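PDB 3HBZ: putative glycoside hydrolase from Bacteroides thetaiotaomicron VPI-5482, which is of uncertain function but binds calcium and may play a role in carbohydrate metabolism. Local coordinates for residues 6-14 / 76-87; 158-166 / 175-183. One frame throughout, in Å; residues are numbered along the deposited sequence.

Interaction 1. Residues 6-14 / 76-87; sequences PNAEADILS and VTAADGFWKKKY. With NA (sodium ion), chain E; CA (calcium ion), chain C; CAC (cacodylate ion), chain F.
The backbones of 6-14 and 76-87 come nearest at Glu9 with Trp83 and at Ala10 with Ala78, the CA atoms of Ala10 and Ala78 being 5.1 Å apart. The second segment is a beta hairpin, reversed by a type I turn from Ala78 to Gly81. Asp80 OD1 accepts from Phe82 N, an Asx turn, and also from Trp83 N, which extends it to an Asx motif. The N-terminal segment runs along the hairpin, from the turn end at Ala8 to Val76 and Tyr87 at Ile12. No backbone hydrogen bond joins the two, but a water accepts from Ala10 N and donates to Val76 O. Ala8 CB sits over one face of the Trp83 indole in a CH-pi contact. Glu9 OE2 and Lys84 O, at 2.7 Å and 2.3 Å, bind one calcium ion with a cacodylate and two waters. Both Asp11 carboxylate oxygens and Asn7 OD1 bind a sodium ion. Lys85 NZ forms a 2.6 Å salt bridge with Asp11 OD1, on the anti side and 27° out of the carboxylate plane. It also bonds Tyr87 OH and Asn30 O. Ile12 CD1 lies over the Tyr87 ring, whose OH accepts from Ile12 N at 3.0 Å (N-H...O 147°).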
loop_
_atom_site.group_PDB
_atom_site.type_symbol
_atom_site.label_atom_id
_atom_site.label_comp_id
_atom_site.label_asym_id
_atom_site.label_seq_id
_atom_site.Cartn_x
_atom_site.Cartn_y
_atom_site.Cartn_z
ATOM N N PRO A 6 6.216 28.737 3.010
ATOM C CA PRO A 6 5.428 28.181 4.145
ATOM C C PRO A 6 4.378 27.117 3.735
ATOM O O PRO A 6 3.545 27.402 2.889
ATOM C CB PRO A 6 4.709 29.432 4.723
ATOM C CG PRO A 6 5.270 30.679 3.936
ATOM C CD PRO A 6 6.488 30.185 3.196
ATOM N N ASN A 7 4.378 25.930 4.347
ATOM C CA ASN A 7 3.455 24.840 3.914
ATOM C C ASN A 7 1.924 25.030 4.245
ATOM O O ASN A 7 1.134 24.083 4.102
ATOM C CB ASN A 7 4.004 23.435 4.330
ATOM C CG ASN A 7 3.363 22.853 5.625
ATOM O OD1 ASN A 7 2.903 21.707 5.622
ATOM N ND2 ASN A 7 3.360 23.618 6.719
ATOM N N ALA A 8 1.507 26.248 4.623
ATOM C CA ALA A 8 0.101 26.541 4.935
ATOM C C ALA A 8 -0.425 25.583 6.016
ATOM O O ALA A 8 -0.280 25.857 7.209
ATOM C CB ALA A 8 -0.787 26.509 3.667
ATOM N N GLU A 9 -0.993 24.460 5.594
ATOM C CA GLU A 9 -1.648 23.506 6.498
ATOM C C GLU A 9 -0.649 22.831 7.496
ATOM O O GLU A 9 0.463 22.468 7.125
ATOM C CB GLU A 9 -2.359 22.422 5.671
ATOM C CG GLU A 9 -3.812 22.208 6.001
ATOM C CD GLU A 9 -4.777 22.651 4.904
ATOM O OE1 GLU A 9 -4.544 23.718 4.302
ATOM O OE2 GLU A 9 -5.795 21.944 4.672
ATOM N N ALA A 10 -1.076 22.678 8.751
ATOM C CA ALA A 10 -0.314 22.021 9.728
ATOM C C ALA A 10 -0.701 20.527 9.914
ATOM O O ALA A 10 -1.860 20.089 9.804
ATOM C CB ALA A 10 -0.379 22.775 11.001
ATOM N N ASP A 11 0.336 19.748 10.138
ATOM C CA ASP A 11 0.259 18.321 10.064
ATOM C C ASP A 11 0.413 17.677 11.424
ATOM O O ASP A 11 1.066 18.209 12.322
ATOM C CB ASP A 11 1.367 17.811 9.160
ATOM C CG ASP A 11 1.270 18.382 7.753
ATOM O OD1 ASP A 11 0.165 18.507 7.191
ATOM O OD2 ASP A 11 2.294 18.750 7.218
ATOM N N ILE A 12 -0.149 16.484 11.527
ATOM C CA ILE A 12 0.288 15.509 12.503
ATOM C C ILE A 12 1.515 14.859 11.925
ATOM O O ILE A 12 1.439 14.287 10.858
ATOM C CB ILE A 12 -0.775 14.436 12.733
ATOM C CG1 ILE A 12 -2.014 15.066 13.417
ATOM C CG2 ILE A 12 -0.220 13.324 13.604
ATOM C CD1 ILE A 12 -3.207 14.081 13.600
ATOM N N LEU A 13 2.624 14.922 12.647
ATOM C CA LEU A 13 3.905 14.391 12.161
ATOM C C LEU A 13 4.222 13.038 12.725
ATOM O O LEU A 13 5.040 12.345 12.181
ATOM C CB LEU A 13 5.044 15.365 12.474
ATOM C CG LEU A 13 4.920 16.739 11.823
ATOM C CD1 LEU A 13 6.015 17.643 12.408
ATOM C CD2 LEU A 13 5.029 16.588 10.272
ATOM N N SER A 14 3.597 12.654 13.835
ATOM C CA SER A 14 3.776 11.300 14.394
ATOM C C SER A 14 2.642 10.959 15.308
ATOM O O SER A 14 1.926 11.844 15.763
ATOM C CB SER A 14 5.118 11.156 15.173
ATOM O OG SER A 14 5.097 11.849 16.437
ATOM N N VAL A 76 -6.452 19.828 13.308
ATOM C CA VAL A 76 -5.221 20.544 13.555
ATOM C C VAL A 76 -5.399 21.936 12.948
ATOM O O VAL A 76 -5.817 22.088 11.795
ATOM C CB VAL A 76 -4.047 19.838 12.914
ATOM C CG1 VAL A 76 -2.760 20.590 13.148
ATOM C CG2 VAL A 76 -3.933 18.374 13.435
ATOM N N THR A 77 -5.130 22.950 13.766
ATOM C CA THR A 77 -5.151 24.330 13.352
ATOM C C THR A 77 -3.740 24.855 13.400
ATOM O O THR A 77 -3.056 24.674 14.421
ATOM C CB THR A 77 -6.018 25.161 14.303
ATOM O OG1 THR A 77 -7.329 24.585 14.347
ATOM C CG2 THR A 77 -6.075 26.642 13.835
ATOM N N ALA A 78 -3.320 25.491 12.302
ATOM C CA ALA A 78 -2.021 26.149 12.258
ATOM C C ALA A 78 -1.966 27.295 13.226
ATOM O O ALA A 78 -3.006 27.773 13.728
ATOM C CB ALA A 78 -1.650 26.633 10.829
ATOM N N ALA A 79 -0.725 27.706 13.480
ATOM C CA ALA A 79 -0.385 28.804 14.370
ATOM C C ALA A 79 -1.161 30.012 14.013
ATOM O O ALA A 79 -1.596 30.713 14.901
ATOM C CB ALA A 79 1.120 29.130 14.284
ATOM N N ASP A 80 -1.340 30.272 12.718
ATOM C CA ASP A 80 -2.059 31.476 12.284
ATOM C C ASP A 80 -3.563 31.467 12.571
ATOM O O ASP A 80 -4.195 32.481 12.386
ATOM C CB ASP A 80 -1.810 31.783 10.813
ATOM C CG ASP A 80 -2.160 30.624 9.867
ATOM O OD1 ASP A 80 -3.166 29.884 10.049
ATOM O OD2 ASP A 80 -1.413 30.485 8.885
ATOM N N GLY A 81 -4.131 30.338 13.003
ATOM C CA GLY A 81 -5.577 30.225 13.235
ATOM C C GLY A 81 -6.474 30.132 12.001
ATOM O O GLY A 81 -7.687 29.970 12.127
ATOM N N PHE A 82 -5.905 30.249 10.811
ATOM C CA PHE A 82 -6.664 30.199 9.549
ATOM C C PHE A 82 -6.646 28.788 8.952
ATOM O O PHE A 82 -7.681 28.206 8.691
ATOM C CB PHE A 82 -6.027 31.225 8.601
ATOM C CG PHE A 82 -6.657 31.303 7.229
ATOM C CD1 PHE A 82 -7.876 31.946 7.036
ATOM C CD2 PHE A 82 -5.994 30.801 6.124
ATOM C CE1 PHE A 82 -8.428 32.044 5.753
ATOM C CE2 PHE A 82 -6.530 30.894 4.874
ATOM C CZ PHE A 82 -7.738 31.529 4.672
ATOM N N TRP A 83 -5.458 28.230 8.735
ATOM C CA TRP A 83 -5.354 26.926 8.092
ATOM C C TRP A 83 -5.689 25.827 9.082
ATOM O O TRP A 83 -5.165 25.809 10.186
ATOM C CB TRP A 83 -3.942 26.684 7.511
ATOM C CG TRP A 83 -3.572 27.658 6.463
ATOM C CD1 TRP A 83 -2.737 28.720 6.614
ATOM C CD2 TRP A 83 -4.053 27.715 5.107
ATOM N NE1 TRP A 83 -2.662 29.447 5.441
ATOM C CE2 TRP A 83 -3.466 28.854 4.503
ATOM C CE3 TRP A 83 -4.914 26.918 4.349
ATOM C CZ2 TRP A 83 -3.665 29.176 3.167
ATOM C CZ3 TRP A 83 -5.138 27.251 3.038
ATOM C CH2 TRP A 83 -4.519 28.376 2.447
ATOM N N LYS A 84 -6.558 24.906 8.673
ATOM C CA LYS A 84 -6.979 23.766 9.514
ATOM C C LYS A 84 -6.968 22.493 8.668
ATOM O O LYS A 84 -7.098 22.552 7.464
ATOM C CB LYS A 84 -8.393 23.973 10.073
ATOM C CG LYS A 84 -8.557 25.229 10.909
ATOM C CD LYS A 84 -10.001 25.365 11.428
ATOM C CE LYS A 84 -10.035 26.185 12.770
ATOM N NZ LYS A 84 -11.442 26.353 13.216
ATOM N N LYS A 85 -6.779 21.345 9.279
ATOM C CA LYS A 85 -6.879 20.109 8.538
ATOM C C LYS A 85 -7.536 19.096 9.439
ATOM O O LYS A 85 -7.139 18.963 10.582
ATOM C CB LYS A 85 -5.481 19.586 8.129
ATOM C CG LYS A 85 -5.501 18.866 6.806
ATOM C CD LYS A 85 -4.398 17.798 6.603
ATOM C CE LYS A 85 -3.006 18.271 6.882
ATOM N NZ LYS A 85 -2.003 17.386 6.174
ATOM N N LYS A 86 -8.457 18.323 8.896
ATOM C CA LYS A 86 -9.086 17.255 9.638
ATOM C C LYS A 86 -8.405 15.949 9.315
ATOM O O LYS A 86 -8.174 15.635 8.153
ATOM C CB LYS A 86 -10.581 17.168 9.252
ATOM C CG LYS A 86 -11.504 16.801 10.374
ATOM C CD LYS A 86 -12.955 17.386 10.148
ATOM C CE LYS A 86 -13.636 16.830 8.884
ATOM N NZ LYS A 86 -15.044 17.359 8.631
ATOM N N TYR A 87 -8.094 15.184 10.350
ATOM C CA TYR A 87 -7.591 13.839 10.199
ATOM C C TYR A 87 -8.611 12.871 10.751
ATOM O O TYR A 87 -9.202 13.157 11.795
ATOM C CB TYR A 87 -6.313 13.675 10.997
ATOM C CG TYR A 87 -5.059 14.264 10.402
ATOM C CD1 TYR A 87 -4.729 15.590 10.598
ATOM C CD2 TYR A 87 -4.140 13.458 9.736
ATOM C CE1 TYR A 87 -3.556 16.113 10.088
ATOM C CE2 TYR A 87 -2.954 13.970 9.238
ATOM C CZ TYR A 87 -2.654 15.285 9.448
ATOM O OH TYR A 87 -1.506 15.813 8.927
HETATM NA NA NA E . 0.858 20.074 5.331
HETATM CA CA CA C . -8.173 22.920 5.485
HETATM AS AS CAC F . -9.205 26.226 5.910
HETATM O O1 CAC F . -7.984 24.974 5.950
HETATM O O2 CAC F . -10.292 26.298 7.267
HETATM C C1 CAC F . -8.249 27.886 5.554
HETATM C C2 CAC F . -10.394 25.865 4.381
HETATM O O HOH W 1 -3.422 22.537 9.752
HETATM O O HOH W 2 -1.301 19.035 4.131
HETATM O O HOH W 3 -10.422 22.975 6.524
HETATM O O HOH W 4 -8.026 20.679 4.841
HETATM O O HOH W 5 1.842 18.320 4.721
#

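Interaction 2. Residues 158-166 / 175-183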
loop_
_atom_site.group_PDB
_atom_site.type_symbol
_atom_site.label_atom_id
_atom_site.label_comp_id
_atom_site.label_asym_id
_atom_site.label_seq_id
_atom_site.Cartn_x
_atom_site.Cartn_y
_atom_site.Cartn_z
ATOM N N CYS A 158 -13.702 -5.088 -9.934
ATOM C CA CYS A 158 -12.336 -5.584 -9.738
ATOM C C CYS A 158 -11.296 -4.472 -9.749
ATOM O O CYS A 158 -11.614 -3.301 -9.956
ATOM C CB CYS A 158 -11.985 -6.612 -10.798
ATOM S SG CYS A 158 -11.785 -5.922 -12.486
ATOM N N LEU A 159 -10.062 -4.888 -9.470
ATOM C CA LEU A 159 -8.898 -4.064 -9.473
ATOM C C LEU A 159 -8.422 -3.950 -10.913
ATOM O O LEU A 159 -8.357 -4.952 -11.634
ATOM C CB LEU A 159 -7.791 -4.735 -8.630
ATOM C CG LEU A 159 -6.414 -4.071 -8.606
ATOM C CD1 LEU A 159 -6.543 -2.660 -8.020
ATOM C CD2 LEU A 159 -5.414 -5.014 -7.809
ATOM N N SER A 160 -8.102 -2.718 -11.325
ATOM C CA SER A 160 -7.515 -2.455 -12.612
ATOM C C SER A 160 -6.228 -1.658 -12.479
ATOM O O SER A 160 -6.186 -0.586 -11.872
ATOM C CB SER A 160 -8.524 -1.662 -13.475
ATOM O OG SER A 160 -7.987 -1.461 -14.766
ATOM N N LEU A 161 -5.179 -2.178 -13.088
ATOM C CA LEU A 161 -3.862 -1.596 -13.018
ATOM C C LEU A 161 -3.406 -1.319 -14.456
ATOM O O LEU A 161 -3.386 -2.223 -15.298
ATOM C CB LEU A 161 -2.905 -2.584 -12.343
ATOM C CG LEU A 161 -3.347 -2.984 -10.925
ATOM C CD1 LEU A 161 -2.313 -3.960 -10.315
ATOM C CD2 LEU A 161 -3.540 -1.803 -9.974
ATOM N N VAL A 162 -3.121 -0.056 -14.738
ATOM C CA VAL A 162 -2.769 0.376 -16.087
ATOM C C VAL A 162 -1.506 1.250 -16.024
ATOM O O VAL A 162 -1.493 2.219 -15.352
ATOM C CB VAL A 162 -3.900 1.148 -16.774
ATOM C CG1 VAL A 162 -3.465 1.674 -18.176
ATOM C CG2 VAL A 162 -5.158 0.284 -16.940
ATOM N N THR A 163 -0.470 0.874 -16.757
ATOM C CA THR A 163 0.781 1.634 -16.860
ATOM C C THR A 163 0.525 2.907 -17.648
ATOM O O THR A 163 0.011 2.871 -18.758
ATOM C CB THR A 163 1.874 0.788 -17.527
ATOM O OG1 THR A 163 2.101 -0.380 -16.710
ATOM C CG2 THR A 163 3.231 1.571 -17.692
ATOM N N ARG A 164 0.838 4.035 -17.025
ATOM C CA ARG A 164 0.494 5.345 -17.553
ATOM C C ARG A 164 1.743 6.130 -17.900
ATOM O O ARG A 164 2.795 5.967 -17.246
ATOM C CB ARG A 164 -0.206 6.145 -16.477
ATOM C CG ARG A 164 -1.492 5.525 -16.021
ATOM C CD ARG A 164 -2.523 5.435 -17.119
ATOM N NE ARG A 164 -3.764 5.175 -16.438
ATOM C CZ ARG A 164 -4.975 5.580 -16.803
ATOM N NH1 ARG A 164 -5.209 6.265 -17.926
ATOM N NH2 ARG A 164 -5.974 5.267 -15.998
ATOM N N SER A 165 1.620 7.029 -18.868
ATOM C CA SER A 165 2.623 8.084 -19.032
ATOM C C SER A 165 2.560 9.058 -17.851
ATOM O O SER A 165 1.463 9.406 -17.363
ATOM C CB SER A 165 2.360 8.893 -20.309
ATOM O OG SER A 165 3.261 9.980 -20.332
ATOM N N THR A 166 3.727 9.525 -17.404
ATOM C CA THR A 166 3.810 10.560 -16.366
ATOM C C THR A 166 3.977 11.957 -16.969
ATOM O O THR A 166 4.215 12.933 -16.240
ATOM C CB THR A 166 5.009 10.321 -15.484
ATOM O OG1 THR A 166 6.165 10.279 -16.328
ATOM C CG2 THR A 166 4.872 9.036 -14.735
HETATM N N MSE A 175 11.508 9.705 -14.572
HETATM C CA MSE A 175 10.439 8.761 -14.249
HETATM C C MSE A 175 9.314 8.804 -15.313
HETATM O O MSE A 175 8.222 9.247 -15.027
HETATM C CB MSE A 175 9.915 9.132 -12.863
HETATM C CG MSE A 175 10.971 9.013 -11.758
HETATM SE SE MSE A 175 10.317 9.640 -10.029
HETATM C CE MSE A 175 8.793 8.415 -9.835
ATOM N N PRO A 176 9.593 8.338 -16.544
ATOM C CA PRO A 176 8.683 8.604 -17.688
ATOM C C PRO A 176 7.383 7.804 -17.735
ATOM O O PRO A 176 6.454 8.202 -18.441
ATOM C CB PRO A 176 9.547 8.314 -18.914
ATOM C CG PRO A 176 10.625 7.306 -18.392
ATOM C CD PRO A 176 10.811 7.604 -16.933
ATOM N N ILE A 177 7.266 6.753 -16.949
ATOM C CA ILE A 177 6.037 5.962 -16.893
ATOM C C ILE A 177 5.755 5.592 -15.448
ATOM O O ILE A 177 6.638 5.717 -14.589
ATOM C CB ILE A 177 6.120 4.671 -17.743
ATOM C CG1 ILE A 177 7.184 3.737 -17.183
ATOM C CG2 ILE A 177 6.348 4.982 -19.301
ATOM C CD1 ILE A 177 7.190 2.305 -17.833
ATOM N N ALA A 178 4.510 5.195 -15.177
ATOM C CA ALA A 178 4.071 4.777 -13.864
ATOM C C ALA A 178 3.274 3.481 -13.985
ATOM O O ALA A 178 2.173 3.465 -14.558
ATOM C CB ALA A 178 3.150 5.906 -13.226
ATOM N N ALA A 179 3.802 2.397 -13.450
ATOM C CA ALA A 179 3.089 1.152 -13.450
ATOM C C ALA A 179 1.907 1.241 -12.533
ATOM O O ALA A 179 1.981 1.887 -11.515
ATOM C CB ALA A 179 4.004 -0.049 -12.978
ATOM N N GLY A 180 0.821 0.567 -12.870
ATOM C CA GLY A 180 -0.267 0.423 -11.906
ATOM C C GLY A 180 0.151 -0.641 -10.908
ATOM O O GLY A 180 0.528 -1.771 -11.290
ATOM N N ASN A 181 0.052 -0.316 -9.642
ATOM C CA ASN A 181 0.293 -1.279 -8.586
ATOM C C ASN A 181 -0.725 -1.243 -7.437
ATOM O O ASN A 181 -1.535 -0.314 -7.276
ATOM C CB ASN A 181 1.727 -1.129 -8.042
ATOM C CG ASN A 181 1.984 0.241 -7.477
ATOM O OD1 ASN A 181 1.122 1.131 -7.512
ATOM N ND2 ASN A 181 3.159 0.415 -6.939
ATOM N N LEU A 182 -0.678 -2.298 -6.638
ATOM C CA LEU A 182 -1.448 -2.352 -5.423
ATOM C C LEU A 182 -0.691 -3.283 -4.524
ATOM O O LEU A 182 -0.237 -4.354 -4.978
ATOM C CB LEU A 182 -2.864 -2.892 -5.641
ATOM C CG LEU A 182 -3.855 -2.655 -4.503
ATOM C CD1 LEU A 182 -4.362 -1.182 -4.629
ATOM C CD2 LEU A 182 -5.048 -3.705 -4.520
ATOM N N PHE A 183 -0.585 -2.912 -3.252
ATOM C CA PHE A 183 0.105 -3.761 -2.315
ATOM C C PHE A 183 -0.317 -3.594 -0.863
ATOM O O PHE A 183 -0.865 -2.585 -0.468
ATOM C CB PHE A 183 1.631 -3.538 -2.446
ATOM C CG PHE A 183 2.065 -2.080 -2.274
ATOM C CD1 PHE A 183 2.027 -1.181 -3.331
ATOM C CD2 PHE A 183 2.495 -1.621 -1.067
ATOM C CE1 PHE A 183 2.419 0.112 -3.188
ATOM C CE2 PHE A 183 2.881 -0.320 -0.906
ATOM C CZ PHE A 183 2.856 0.558 -1.971
#
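Leu159 meets Leu182 through methyl groups, with CD2 of Leu159 3.6 Å from CD2 of Leu182. Their strands, 158-165 and 177-183, are antiparallel, and the backbone bonds between them lie at Arg164 and Thr166, near the connection. Short segments 158-162 and 181-183 are splayed, at 131° between their directions. Leu161 lays CB and CD1 against Gly180 O, while its CD2 reaches Asn181 O. Gly180 has no side chain, and the backbones come close here; a CB would run into Leu161 CA and Val162 N. Thr163 gives a CA-H...O contact to Ala178 O, and its CG2 touches Ile177 CD1. Its OG1 instead bonds the hydroxyls of Ser314 and Ser315. Arg164 and Ala178 make the antiparallel hydrogen-bonded pair: Arg164 N to Ala178 O is 2.9 Å, and Ala178 N to Arg164 O is 2.8 Å. The guanidinium of Arg164 leads off to the carbonyls of Asp143 and Tyr145. Ser165 and Ile177 follow as a non-hydrogen-bonded pair. Thr166 closes the contact. With OG1 between its backbone N and carbonyl carbon (chi1 56°), the hydroxyl donates to Met175 O at 2.6 Å. CG2 packs on Ala178 CB, and the backbone N reaches Pro176 O from above the carbonyl plane. A valine at Thr166 would probably leave Met175 O without this hydroxyl donor and weaken the hold on the end of the connection. The pair belongs to the putative carbohydrate metabolism domain. Helix 167-172 links the two strands. Strand 158-165 lies between strands 147-150 and 328-338, while strand 177-183 also pairs with 306-313, whose Phe312 touches Leu159 and Leu161.

How the interactions relate
From the N terminus, interaction 1 comes first. It brings residues 6-14 back against 76-87 and closes a loop of 61 residues, which includes strands 27-28, 32-36, 49-52 and 57-59. It thus ties the start of the chain to the hairpin of strands 72-77 and 84-92. Interaction 2 opens later and closes a short loop of eight residues, mostly helix 167-172. It joins neighbouring strands. The two contacts are in series and neither nest nor cross. Their centres are 31 Å apart and their nearest atoms about 18 Å apart, and they lie in separate parts of the fold: interaction 1 at the N-terminal strands, interaction 2 in the putative carbohydrate metabolism domain.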